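Local coordinates for protein cytochrome (Paracoccus pantotrophus, PDB 2XTS) that probably carries electrons through a covalently bound heme c, as the cytochrome subunit SoxD of the sulfane dehydrogenase SoxCD, at residues T37-F42 against A112-L117; V62-G66 against L117-N121; G80-L86 against L140-F146. Residues are numbered along the deposited sequence.

Contact 1 (T37-F42 against A112-L117)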
loop_
_atom_site.group_PDB
_atom_site.type_symbol
_atom_site.label_atom_id
_atom_site.label_comp_id
_atom_site.label_asym_id
_atom_site.label_seq_id
_atom_site.Cartn_x
_atom_site.Cartn_y
_atom_site.Cartn_z
ATOM N N THR D 37 -48.513 -13.094 -20.798
ATOM C CA THR D 37 -47.932 -11.762 -20.736
ATOM C C THR D 37 -46.423 -11.858 -20.456
ATOM O O THR D 37 -45.619 -11.150 -21.063
ATOM C CB THR D 37 -48.615 -10.904 -19.663
ATOM O OG1 THR D 37 -50.022 -10.839 -19.932
ATOM C CG2 THR D 37 -48.021 -9.514 -19.606
ATOM N N GLY D 38 -46.040 -12.771 -19.564
ATOM C CA GLY D 38 -44.639 -13.002 -19.265
ATOM C C GLY D 38 -43.858 -13.475 -20.474
ATOM O O GLY D 38 -42.713 -13.054 -20.671
ATOM N N ASP D 39 -44.461 -14.362 -21.281
ATOM C CA ASP D 39 -43.827 -14.865 -22.507
ATOM C C ASP D 39 -43.503 -13.705 -23.449
ATOM O O ASP D 39 -42.407 -13.600 -24.003
ATOM C CB ASP D 39 -44.781 -15.855 -23.154
ATOM C CG ASP D 39 -44.163 -16.672 -24.262
ATOM O OD1 ASP D 39 -42.966 -16.541 -24.566
ATOM O OD2 ASP D 39 -44.921 -17.475 -24.858
ATOM N N ALA D 40 -44.476 -12.823 -23.642
ATOM C CA ALA D 40 -44.303 -11.657 -24.503
ATOM C C ALA D 40 -43.221 -10.718 -23.984
ATOM O O ALA D 40 -42.365 -10.264 -24.739
ATOM C CB ALA D 40 -45.643 -10.914 -24.692
ATOM N N LEU D 41 -43.246 -10.437 -22.686
ATOM C CA LEU D 41 -42.188 -9.626 -22.080
ATOM C C LEU D 41 -40.817 -10.288 -22.198
ATOM O O LEU D 41 -39.819 -9.618 -22.459
ATOM C CB LEU D 41 -42.489 -9.373 -20.612
ATOM C CG LEU D 41 -43.618 -8.371 -20.316
ATOM C CD1 LEU D 41 -44.103 -8.505 -18.881
ATOM C CD2 LEU D 41 -43.157 -6.933 -20.608
ATOM N N PHE D 42 -40.785 -11.609 -22.052
ATOM C CA PHE D 42 -39.541 -12.357 -22.107
ATOM C C PHE D 42 -38.979 -12.280 -23.530
ATOM O O PHE D 42 -37.782 -12.051 -23.757
ATOM C CB PHE D 42 -39.749 -13.816 -21.674
ATOM C CG PHE D 42 -38.510 -14.475 -21.170
ATOM C CD1 PHE D 42 -38.153 -14.296 -19.845
ATOM C CD2 PHE D 42 -37.697 -15.253 -21.986
ATOM C CE1 PHE D 42 -37.019 -14.884 -19.328
ATOM C CE2 PHE D 42 -36.551 -15.855 -21.471
ATOM C CZ PHE D 42 -36.220 -15.666 -20.158
ATOM N N ALA D 112 -45.520 -11.137 -14.137
ATOM C CA ALA D 112 -45.742 -11.871 -15.394
ATOM C C ALA D 112 -44.520 -12.696 -15.795
ATOM O O ALA D 112 -44.638 -13.870 -16.152
ATOM C CB ALA D 112 -46.126 -10.926 -16.510
ATOM N N ILE D 113 -43.344 -12.082 -15.748
ATOM C CA ILE D 113 -42.128 -12.794 -16.112
ATOM C C ILE D 113 -41.896 -13.966 -15.161
ATOM O O ILE D 113 -41.493 -15.045 -15.571
ATOM C CB ILE D 113 -40.898 -11.843 -16.136
ATOM C CG1 ILE D 113 -40.979 -10.960 -17.392
ATOM C CG2 ILE D 113 -39.578 -12.625 -16.069
ATOM C CD1 ILE D 113 -40.040 -9.805 -17.351
ATOM N N THR D 114 -42.132 -13.749 -13.872
ATOM C CA THR D 114 -41.962 -14.811 -12.891
ATOM C C THR D 114 -42.938 -15.957 -13.181
ATOM O O THR D 114 -42.556 -17.113 -13.131
ATOM C CB THR D 114 -42.094 -14.275 -11.446
ATOM O OG1 THR D 114 -41.110 -13.262 -11.222
ATOM C CG2 THR D 114 -41.856 -15.352 -10.428
ATOM N N ALA D 115 -44.181 -15.639 -13.536
ATOM C CA ALA D 115 -45.134 -16.668 -13.950
ATOM C C ALA D 115 -44.621 -17.460 -15.152
ATOM O O ALA D 115 -44.709 -18.680 -15.193
ATOM C CB ALA D 115 -46.492 -16.037 -14.274
ATOM N N PHE D 116 -44.076 -16.751 -16.138
ATOM C CA PHE D 116 -43.517 -17.419 -17.324
ATOM C C PHE D 116 -42.318 -18.322 -16.973
ATOM O O PHE D 116 -42.151 -19.391 -17.550
ATOM C CB PHE D 116 -43.087 -16.377 -18.372
ATOM C CG PHE D 116 -42.410 -16.975 -19.561
ATOM C CD1 PHE D 116 -43.141 -17.714 -20.474
ATOM C CD2 PHE D 116 -41.037 -16.826 -19.744
ATOM C CE1 PHE D 116 -42.538 -18.302 -21.557
ATOM C CE2 PHE D 116 -40.421 -17.431 -20.845
ATOM C CZ PHE D 116 -41.185 -18.162 -21.748
ATOM N N LEU D 117 -41.459 -17.875 -16.061
ATOM C CA LEU D 117 -40.334 -18.713 -15.627
ATOM C C LEU D 117 -40.847 -19.958 -14.891
ATOM O O LEU D 117 -40.313 -21.047 -15.055
ATOM C CB LEU D 117 -39.338 -17.903 -14.786
ATOM C CG LEU D 117 -38.540 -16.862 -15.580
ATOM C CD1 LEU D 117 -37.777 -16.012 -14.591
ATOM C CD2 LEU D 117 -37.609 -17.530 -16.585
#
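Residues 37-42 of helix 35-45 and 112-117 of helix 107-120 cross almost at right angles, 98° between their N-to-C directions, with the segment axes 7.3 Å apart. Gly-38 makes that closeness possible: its CA sits 3.2 Å from Ala-112 O in a CA-H...O contact, and a CB there would run into that oxygen and into Phe-116 CB. Phe-116, chi1 t, lays its ring along the other helix, so that Asp-39 CA packs over its face, 3.9 Å from the ring centroid. Phe-42, also t, brings its ring up obliquely, planes at 44° and CG 3.5 Å from Phe-116 CE2. With chi1 m, Ile-113 sets CG2 at the edge of the Phe-42 ring, and the m,t rotamer of Leu-117 brings CD2 to 3.9 Å from Phe-42 CE1. Leu-41 CD1 lies 3.9 Å from Ala-112 CB. Phe-42 and Ile-113 also touch the heme. This perpendicular crossing of the domain's N- and C-terminal helices, glycine and aromatic at the interface, marks the class I cytochrome c fold.

Contact 2 (V62-G66 against L117-N121). With HEC (heme c), chain U.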
loop_
_atom_site.group_PDB
_atom_site.type_symbol
_atom_site.label_atom_id
_atom_site.label_comp_id
_atom_site.label_asym_id
_atom_site.label_seq_id
_atom_site.Cartn_x
_atom_site.Cartn_y
_atom_site.Cartn_z
ATOM N N VAL D 62 -28.844 -20.621 -18.127
ATOM C CA VAL D 62 -30.020 -21.448 -18.312
ATOM C C VAL D 62 -30.966 -21.214 -17.130
ATOM O O VAL D 62 -30.541 -21.280 -15.988
ATOM C CB VAL D 62 -29.616 -22.916 -18.367
ATOM C CG1 VAL D 62 -30.850 -23.812 -18.463
ATOM C CG2 VAL D 62 -28.646 -23.172 -19.503
ATOM N N LEU D 63 -32.219 -20.849 -17.406
ATOM C CA LEU D 63 -33.190 -20.513 -16.350
ATOM C C LEU D 63 -34.205 -21.601 -16.091
ATOM O O LEU D 63 -34.976 -21.512 -15.147
ATOM C CB LEU D 63 -33.913 -19.197 -16.666
ATOM C CG LEU D 63 -33.025 -17.994 -16.949
ATOM C CD1 LEU D 63 -33.836 -16.719 -17.150
ATOM C CD2 LEU D 63 -31.954 -17.795 -15.859
ATOM N N ALA D 64 -34.222 -22.616 -16.949
ATOM C CA ALA D 64 -35.170 -23.716 -16.861
ATOM C C ALA D 64 -34.488 -25.001 -17.306
ATOM O O ALA D 64 -33.793 -25.030 -18.313
ATOM C CB ALA D 64 -36.400 -23.433 -17.731
ATOM N N GLY D 65 -34.713 -26.069 -16.561
ATOM C CA GLY D 65 -34.140 -27.379 -16.876
ATOM C C GLY D 65 -33.290 -27.953 -15.758
ATOM O O GLY D 65 -33.164 -27.368 -14.679
ATOM N N GLY D 66 -32.742 -29.139 -16.006
ATOM C CA GLY D 66 -31.808 -29.779 -15.099
ATOM C C GLY D 66 -32.436 -30.453 -13.906
ATOM O O GLY D 66 -31.746 -30.826 -12.968
ATOM N N LEU D 117 -41.459 -17.875 -16.061
ATOM C CA LEU D 117 -40.334 -18.713 -15.627
ATOM C C LEU D 117 -40.847 -19.958 -14.891
ATOM O O LEU D 117 -40.313 -21.047 -15.055
ATOM C CB LEU D 117 -39.338 -17.903 -14.786
ATOM C CG LEU D 117 -38.540 -16.862 -15.580
ATOM C CD1 LEU D 117 -37.777 -16.012 -14.591
ATOM C CD2 LEU D 117 -37.609 -17.530 -16.585
ATOM N N LEU D 118 -41.894 -19.815 -14.084
ATOM C CA LEU D 118 -42.508 -21.003 -13.474
ATOM C C LEU D 118 -43.006 -21.959 -14.564
ATOM O O LEU D 118 -42.791 -23.154 -14.498
ATOM C CB LEU D 118 -43.665 -20.623 -12.560
ATOM C CG LEU D 118 -43.273 -20.015 -11.227
ATOM C CD1 LEU D 118 -44.473 -19.370 -10.551
ATOM C CD2 LEU D 118 -42.617 -21.052 -10.313
ATOM N N TYR D 119 -43.714 -21.429 -15.552
ATOM C CA TYR D 119 -44.230 -22.261 -16.633
ATOM C C TYR D 119 -43.098 -22.947 -17.407
ATOM O O TYR D 119 -43.167 -24.133 -17.725
ATOM C CB TYR D 119 -45.056 -21.402 -17.590
ATOM C CG TYR D 119 -45.419 -22.112 -18.875
ATOM C CD1 TYR D 119 -46.397 -23.097 -18.871
ATOM C CD2 TYR D 119 -44.740 -21.846 -20.073
ATOM C CE1 TYR D 119 -46.727 -23.771 -20.040
ATOM C CE2 TYR D 119 -45.058 -22.527 -21.227
ATOM C CZ TYR D 119 -46.056 -23.487 -21.195
ATOM O OH TYR D 119 -46.380 -24.162 -22.336
ATOM N N SER D 120 -42.034 -22.205 -17.681
ATOM C CA SER D 120 -40.913 -22.737 -18.432
ATOM C C SER D 120 -40.175 -23.863 -17.692
ATOM O O SER D 120 -39.532 -24.725 -18.306
ATOM C CB SER D 120 -39.949 -21.621 -18.782
ATOM O OG SER D 120 -40.515 -20.653 -19.631
ATOM N N ASN D 121 -40.294 -23.865 -16.370
ATOM C CA ASN D 121 -39.741 -24.900 -15.505
ATOM C C ASN D 121 -40.751 -26.010 -15.215
ATOM O O ASN D 121 -40.485 -26.888 -14.415
ATOM C CB ASN D 121 -39.245 -24.269 -14.190
ATOM C CG ASN D 121 -37.861 -23.705 -14.320
ATOM O OD1 ASN D 121 -36.886 -24.452 -14.227
ATOM N ND2 ASN D 121 -37.754 -22.390 -14.520
HETATM FE FE HEC U . -30.587 -12.396 -17.259
HETATM C CHA HEC U . -28.740 -13.873 -14.821
HETATM C CHB HEC U . -33.426 -13.356 -15.710
HETATM C CHC HEC U . -32.370 -10.606 -19.485
HETATM C CHD HEC U . -27.816 -11.969 -19.117
HETATM N NA HEC U . -30.996 -13.410 -15.604
HETATM C C1A HEC U . -30.092 -14.013 -14.754
HETATM C C2A HEC U . -30.808 -14.775 -13.732
HETATM C C3A HEC U . -32.121 -14.637 -13.980
HETATM C C4A HEC U . -32.243 -13.773 -15.151
HETATM C CMA HEC U . -33.301 -15.212 -13.178
HETATM C CAA HEC U . -30.128 -15.589 -12.605
HETATM C CBA HEC U . -29.721 -16.985 -13.087
HETATM C CGA HEC U . -29.129 -17.851 -12.019
HETATM O O1A HEC U . -28.512 -17.327 -11.103
HETATM O O2A HEC U . -29.322 -19.083 -12.167
HETATM N NB HEC U . -32.513 -12.021 -17.506
HETATM C C1B HEC U . -33.552 -12.482 -16.753
HETATM C C2B HEC U . -34.758 -11.797 -17.185
HETATM C C3B HEC U . -34.465 -11.049 -18.230
HETATM C C4B HEC U . -33.054 -11.150 -18.446
HETATM C CMB HEC U . -36.147 -12.165 -16.595
HETATM C CAB HEC U . -35.413 -10.136 -19.019
HETATM C CBB HEC U . -36.146 -9.171 -18.053
HETATM N NC HEC U . -30.182 -11.457 -18.980
HETATM C C1C HEC U . -31.062 -10.787 -19.798
HETATM C C2C HEC U . -30.369 -10.297 -20.952
HETATM C C3C HEC U . -29.115 -10.731 -20.854
HETATM C C4C HEC U . -28.979 -11.464 -19.618
HETATM C CMC HEC U . -31.031 -9.533 -22.126
HETATM C CAC HEC U . -27.962 -10.586 -21.842
HETATM C CBC HEC U . -27.572 -9.273 -22.445
HETATM N ND HEC U . -28.652 -12.808 -17.008
HETATM C C1D HEC U . -27.627 -12.468 -17.862
HETATM C C2D HEC U . -26.351 -12.749 -17.299
HETATM C C3D HEC U . -26.646 -13.309 -15.984
HETATM C C4D HEC U . -28.059 -13.356 -15.881
HETATM C CMD HEC U . -24.952 -12.508 -17.844
HETATM C CAD HEC U . -25.613 -13.739 -14.956
HETATM C CBD HEC U . -25.281 -12.548 -14.056
HETATM C CGD HEC U . -24.266 -12.866 -13.008
HETATM O O1D HEC U . -23.945 -14.054 -12.795
HETATM O O2D HEC U . -23.880 -11.924 -12.278
HETATM O O HOH W 1 -36.732 -27.030 -14.786
#
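Residues 62-66 form an irregular loop, while 117-120 is the last turn of helix 107-120, which Asn-121 leaves at phi/psi -93/7. The backbones come closest at Ala-64 and Asn-121, whose CA atoms are 4.9 Å apart. Ala-64 is extended (-145/136); Gly-65 follows at 122/-180, angles at which a CB would jam against the carbonyl oxygen of Ala-64, and Gly-66 also has positive phi.

Asn-121 does most of the polar work. Its ND2 donates to Leu-63 O across the contact at 3.0 Å and back to Leu-117 O at 2.9 Å, both nearly linear. Leu-117 O also receives Asn-121 N at 3.1 Å, so main chain and side chain together hold the helix end. On the other side of the amide, water 1 accepts from Gly-65 N at 2.9 Å and lies 2.6 Å from Asn-121 OD1. Ala-64 fits against the helix end with its CB 3.4 Å from Ser-120 O. Toward the heme the contact turns apolar: Leu-63 CD1 meets Leu-117 CD2 at 3.9 Å, and Leu-63 CD2 lies 3.7 Å from HEC CBA, on a propionate arm. Phe-42 of helix 35-45 packs against both leucines.

A single carboxamide thus joins a loop carbonyl directly, and a loop amide through water, to the C-terminal end of the helix. Because Leu-63 O is held by Asn-121 while its side chain touches the cofactor, the chemistry ties the loop lining the heme pocket to the end of the C-terminal helix of the cytochrome c fold.

Contact 3 (G80-L86 against L140-F146). With HEC (heme c), chain U; GOL (glycerol), chain B.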
loop_
_atom_site.group_PDB
_atom_site.type_symbol
_atom_site.label_atom_id
_atom_site.label_comp_id
_atom_site.label_asym_id
_atom_site.label_seq_id
_atom_site.Cartn_x
_atom_site.Cartn_y
_atom_site.Cartn_z
ATOM N N GLY D 80 -35.658 -23.901 -11.467
ATOM C CA GLY D 80 -36.477 -25.072 -11.201
ATOM C C GLY D 80 -35.751 -26.226 -10.538
ATOM O O GLY D 80 -36.304 -26.890 -9.687
ATOM N N SER D 81 -34.505 -26.471 -10.915
ATOM C CA SER D 81 -33.778 -27.622 -10.383
ATOM C C SER D 81 -33.111 -27.366 -9.052
ATOM O O SER D 81 -32.789 -28.299 -8.345
ATOM C CB SER D 81 -32.716 -28.107 -11.369
ATOM O OG SER D 81 -31.596 -27.255 -11.382
ATOM N N TYR D 82 -32.876 -26.098 -8.734
ATOM C CA TYR D 82 -31.974 -25.722 -7.638
ATOM C C TYR D 82 -32.442 -24.617 -6.694
ATOM O O TYR D 82 -32.125 -24.671 -5.507
ATOM C CB TYR D 82 -30.602 -25.370 -8.190
ATOM C CG TYR D 82 -29.504 -25.184 -7.170
ATOM C CD1 TYR D 82 -29.054 -26.249 -6.417
ATOM C CD2 TYR D 82 -28.862 -23.968 -7.013
ATOM C CE1 TYR D 82 -28.026 -26.084 -5.484
ATOM C CE2 TYR D 82 -27.837 -23.807 -6.115
ATOM C CZ TYR D 82 -27.420 -24.865 -5.342
ATOM O OH TYR D 82 -26.366 -24.755 -4.456
ATOM N N TRP D 83 -33.098 -23.584 -7.203
ATOM C CA TRP D 83 -33.388 -22.458 -6.300
ATOM C C TRP D 83 -34.407 -22.850 -5.241
ATOM O O TRP D 83 -35.354 -23.584 -5.522
ATOM C CB TRP D 83 -33.912 -21.232 -7.045
ATOM C CG TRP D 83 -32.918 -20.543 -7.948
ATOM C CD1 TRP D 83 -31.842 -21.085 -8.619
ATOM C CD2 TRP D 83 -32.947 -19.162 -8.295
ATOM N NE1 TRP D 83 -31.222 -20.113 -9.356
ATOM C CE2 TRP D 83 -31.899 -18.932 -9.202
ATOM C CE3 TRP D 83 -33.788 -18.106 -7.950
ATOM C CZ2 TRP D 83 -31.629 -17.673 -9.715
ATOM C CZ3 TRP D 83 -33.537 -16.863 -8.485
ATOM C CH2 TRP D 83 -32.468 -16.662 -9.358
ATOM N N PRO D 84 -34.257 -22.321 -4.029
ATOM C CA PRO D 84 -35.201 -22.699 -2.981
ATOM C C PRO D 84 -36.519 -21.911 -2.963
ATOM O O PRO D 84 -37.545 -22.478 -2.571
ATOM C CB PRO D 84 -34.395 -22.472 -1.697
ATOM C CG PRO D 84 -33.451 -21.369 -2.075
ATOM C CD PRO D 84 -33.083 -21.599 -3.505
ATOM N N TYR D 85 -36.479 -20.623 -3.322
ATOM C CA TYR D 85 -37.614 -19.707 -3.110
ATOM C C TYR D 85 -37.945 -18.877 -4.339
ATOM O O TYR D 85 -37.056 -18.356 -5.023
ATOM C CB TYR D 85 -37.293 -18.723 -1.961
ATOM C CG TYR D 85 -36.868 -19.418 -0.686
ATOM C CD1 TYR D 85 -37.741 -20.290 -0.037
ATOM C CD2 TYR D 85 -35.597 -19.252 -0.145
ATOM C CE1 TYR D 85 -37.343 -20.993 1.098
ATOM C CE2 TYR D 85 -35.216 -19.919 1.001
ATOM C CZ TYR D 85 -36.078 -20.788 1.605
ATOM O OH TYR D 85 -35.678 -21.458 2.741
ATOM N N LEU D 86 -39.234 -18.671 -4.550
ATOM C CA LEU D 86 -39.719 -17.820 -5.623
ATOM C C LEU D 86 -39.408 -16.366 -5.378
ATOM O O LEU D 86 -39.212 -15.625 -6.337
ATOM C CB LEU D 86 -41.225 -18.026 -5.822
ATOM C CG LEU D 86 -41.776 -17.443 -7.114
ATOM C CD1 LEU D 86 -41.155 -18.125 -8.302
ATOM C CD2 LEU D 86 -43.279 -17.539 -7.152
ATOM N N LEU D 140 -41.021 -24.137 -4.566
ATOM C CA LEU D 140 -40.125 -24.644 -5.589
ATOM C C LEU D 140 -39.623 -26.045 -5.248
ATOM O O LEU D 140 -39.519 -26.404 -4.057
ATOM C CB LEU D 140 -38.936 -23.688 -5.790
ATOM C CG LEU D 140 -39.275 -22.307 -6.353
ATOM C CD1 LEU D 140 -38.001 -21.534 -6.631
ATOM C CD2 LEU D 140 -40.156 -22.415 -7.608
ATOM N N PRO D 141 -39.264 -26.825 -6.285
ATOM C CA PRO D 141 -38.838 -28.194 -6.040
ATOM C C PRO D 141 -37.716 -28.343 -5.010
ATOM O O PRO D 141 -37.721 -29.298 -4.237
ATOM C CB PRO D 141 -38.357 -28.648 -7.423
ATOM C CG PRO D 141 -39.288 -27.948 -8.348
ATOM C CD PRO D 141 -39.462 -26.571 -7.723
ATOM N N ASN D 142 -36.723 -27.454 -5.046
ATOM C CA ASN D 142 -35.567 -27.569 -4.159
ATOM C C ASN D 142 -35.658 -26.707 -2.893
ATOM O O ASN D 142 -34.627 -26.356 -2.303
ATOM C CB ASN D 142 -34.268 -27.278 -4.917
ATOM C CG ASN D 142 -33.075 -27.968 -4.321
ATOM O OD1 ASN D 142 -33.186 -29.107 -3.884
ATOM N ND2 ASN D 142 -31.920 -27.334 -4.371
ATOM N N ALA D 143 -36.878 -26.362 -2.482
ATOM C CA ALA D 143 -37.100 -25.590 -1.259
ATOM C C ALA D 143 -36.387 -26.142 -0.038
ATOM O O ALA D 143 -35.975 -25.380 0.825
ATOM C CB ALA D 143 -38.593 -25.506 -0.966
ATOM N N GLU D 144 -36.236 -27.461 0.034
ATOM C CA GLU D 144 -35.637 -28.123 1.213
ATOM C C GLU D 144 -34.215 -28.605 0.944
ATOM O O GLU D 144 -33.672 -29.422 1.678
ATOM C CB GLU D 144 -36.522 -29.280 1.712
ATOM C CG GLU D 144 -37.911 -28.838 2.156
ATOM C CD GLU D 144 -38.783 -29.990 2.630
ATOM O OE1 GLU D 144 -38.243 -31.069 2.967
ATOM O OE2 GLU D 144 -40.018 -29.803 2.664
ATOM N N GLY D 145 -33.606 -28.058 -0.105
ATOM C CA GLY D 145 -32.313 -28.525 -0.570
ATOM C C GLY D 145 -31.069 -27.932 0.048
ATOM O O GLY D 145 -29.975 -28.249 -0.399
ATOM N N PHE D 146 -31.224 -27.027 1.015
ATOM C CA PHE D 146 -30.096 -26.289 1.607
ATOM C C PHE D 146 -30.074 -26.437 3.116
ATOM O O PHE D 146 -31.108 -26.604 3.771
ATOM C CB PHE D 146 -30.205 -24.798 1.253
ATOM C CG PHE D 146 -30.207 -24.545 -0.210
ATOM C CD1 PHE D 146 -31.380 -24.710 -0.952
ATOM C CD2 PHE D 146 -29.035 -24.201 -0.866
ATOM C CE1 PHE D 146 -31.377 -24.524 -2.304
ATOM C CE2 PHE D 146 -29.023 -23.989 -2.227
ATOM C CZ PHE D 146 -30.184 -24.190 -2.962
HETATM FE FE HEC U . -30.587 -12.396 -17.259
HETATM C CHA HEC U . -28.740 -13.873 -14.821
HETATM C CHB HEC U . -33.426 -13.356 -15.710
HETATM C CHC HEC U . -32.370 -10.606 -19.485
HETATM C CHD HEC U . -27.816 -11.969 -19.117
HETATM N NA HEC U . -30.996 -13.410 -15.604
HETATM C C1A HEC U . -30.092 -14.013 -14.754
HETATM C C2A HEC U . -30.808 -14.775 -13.732
HETATM C C3A HEC U . -32.121 -14.637 -13.980
HETATM C C4A HEC U . -32.243 -13.773 -15.151
HETATM C CMA HEC U . -33.301 -15.212 -13.178
HETATM C CAA HEC U . -30.128 -15.589 -12.605
HETATM C CBA HEC U . -29.721 -16.985 -13.087
HETATM C CGA HEC U . -29.129 -17.851 -12.019
HETATM O O1A HEC U . -28.512 -17.327 -11.103
HETATM O O2A HEC U . -29.322 -19.083 -12.167
HETATM N NB HEC U . -32.513 -12.021 -17.506
HETATM C C1B HEC U . -33.552 -12.482 -16.753
HETATM C C2B HEC U . -34.758 -11.797 -17.185
HETATM C C3B HEC U . -34.465 -11.049 -18.230
HETATM C C4B HEC U . -33.054 -11.150 -18.446
HETATM C CMB HEC U . -36.147 -12.165 -16.595
HETATM C CAB HEC U . -35.413 -10.136 -19.019
HETATM C CBB HEC U . -36.146 -9.171 -18.053
HETATM N NC HEC U . -30.182 -11.457 -18.980
HETATM C C1C HEC U . -31.062 -10.787 -19.798
HETATM C C2C HEC U . -30.369 -10.297 -20.952
HETATM C C3C HEC U . -29.115 -10.731 -20.854
HETATM C C4C HEC U . -28.979 -11.464 -19.618
HETATM C CMC HEC U . -31.031 -9.533 -22.126
HETATM C CAC HEC U . -27.962 -10.586 -21.842
HETATM C CBC HEC U . -27.572 -9.273 -22.445
HETATM N ND HEC U . -28.652 -12.808 -17.008
HETATM C C1D HEC U . -27.627 -12.468 -17.862
HETATM C C2D HEC U . -26.351 -12.749 -17.299
HETATM C C3D HEC U . -26.646 -13.309 -15.984
HETATM C C4D HEC U . -28.059 -13.356 -15.881
HETATM C CMD HEC U . -24.952 -12.508 -17.844
HETATM C CAD HEC U . -25.613 -13.739 -14.956
HETATM C CBD HEC U . -25.281 -12.548 -14.056
HETATM C CGD HEC U . -24.266 -12.866 -13.008
HETATM O O1D HEC U . -23.945 -14.054 -12.795
HETATM O O2D HEC U . -23.880 -11.924 -12.278
HETATM C C1 GOL B . -34.579 -31.001 -8.225
HETATM O O1 GOL B . -33.442 -30.906 -9.036
HETATM C C2 GOL B . -34.125 -31.210 -6.803
HETATM O O2 GOL B . -33.498 -32.474 -6.698
HETATM C C3 GOL B . -35.297 -31.136 -5.841
HETATM O O3 GOL B . -34.832 -31.199 -4.514
HETATM O O HOH W 2 -36.277 -25.598 -7.089
HETATM O O HOH W 3 -40.194 -22.502 -2.244
HETATM O O HOH W 4 -37.184 -24.007 2.866
#
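Leu-140 fills the apolar centre, its CD1 3.5 Å from Trp-83 O, 3.5 Å from Tyr-85 C and 4.1 Å from Trp-83 CB. Its segment makes two overlapping type I beta turns, Leu-140 to Ala-143 and Asn-142 to Gly-145, which lie against the heme-side loop of the cytochrome c domain. Leu-118 of helix 107-120 adds to the packing on Leu-140. Further along, Pro-84 CD meets Phe-146 CE1 at 3.6 Å, and the edge of Phe-146 points at the face of Tyr-82, centroids 5.0 Å apart and planes at 62°. Ala-143 CA makes a CA-H...O contact of 3.4 Å with Pro-84 O.

Trp-83 has its CB on this core, but its indole reaches the heme, with CZ2 3.4 Å from HEC CGA, the carboxylate carbon of a propionate. The aromatic end faces the sulfite dehydrogenase chain: Tyr-82 OH hydrogen-bonds Thr-247 of that chain, and Phe-146 pairs in parallel with one of its strands, so the sheet crosses the subunit interface.

At the polar edge Asn-142 ND2 donates to Tyr-82 O at 2.9 Å. Waters fill the gaps between backbones: water 2 bridges Gly-80 O, Trp-83 O and Asn-142 N, and water 3 links Pro-84 O to Leu-140 N. A glycerol, probably from the crystallisation liquor, bridges the two segments here, its O1 donating to Ser-81 O at 2.8 Å and its O3 to Asn-142 OD1 at 2.7 Å. On the Tyr-85 side, water 4 lies 3.0 Å from Tyr-85 OH and donates to Ala-143 O at 2.7 Å.

Contacts 1 and 2 follow each other along helix 107-120 and share Leu-117, their centres 12 Å apart; Phe-42 of the first packs on Leu-63 of the second. Contact 3 lies 12 Å from contact 2 and 20 Å from contact 1, meeting contact 1 where Leu-86 packs on Thr-114, and contact 2 where Leu-86 packs on Leu-118 and Ser-81 lies against Gly-65 and Gly-66. The chain visits 37-42, 62-66 and 80-86 in turn, then 112-117, 117-121 and 140-146 in the same order, so all three contacts cross one another. Helix 107-120 thereby connects the helix crossing to the heme-side loops, and residues from each contact reach the heme. Contact 3 carries this cytochrome c domain on to the sulfite dehydrogenase chain.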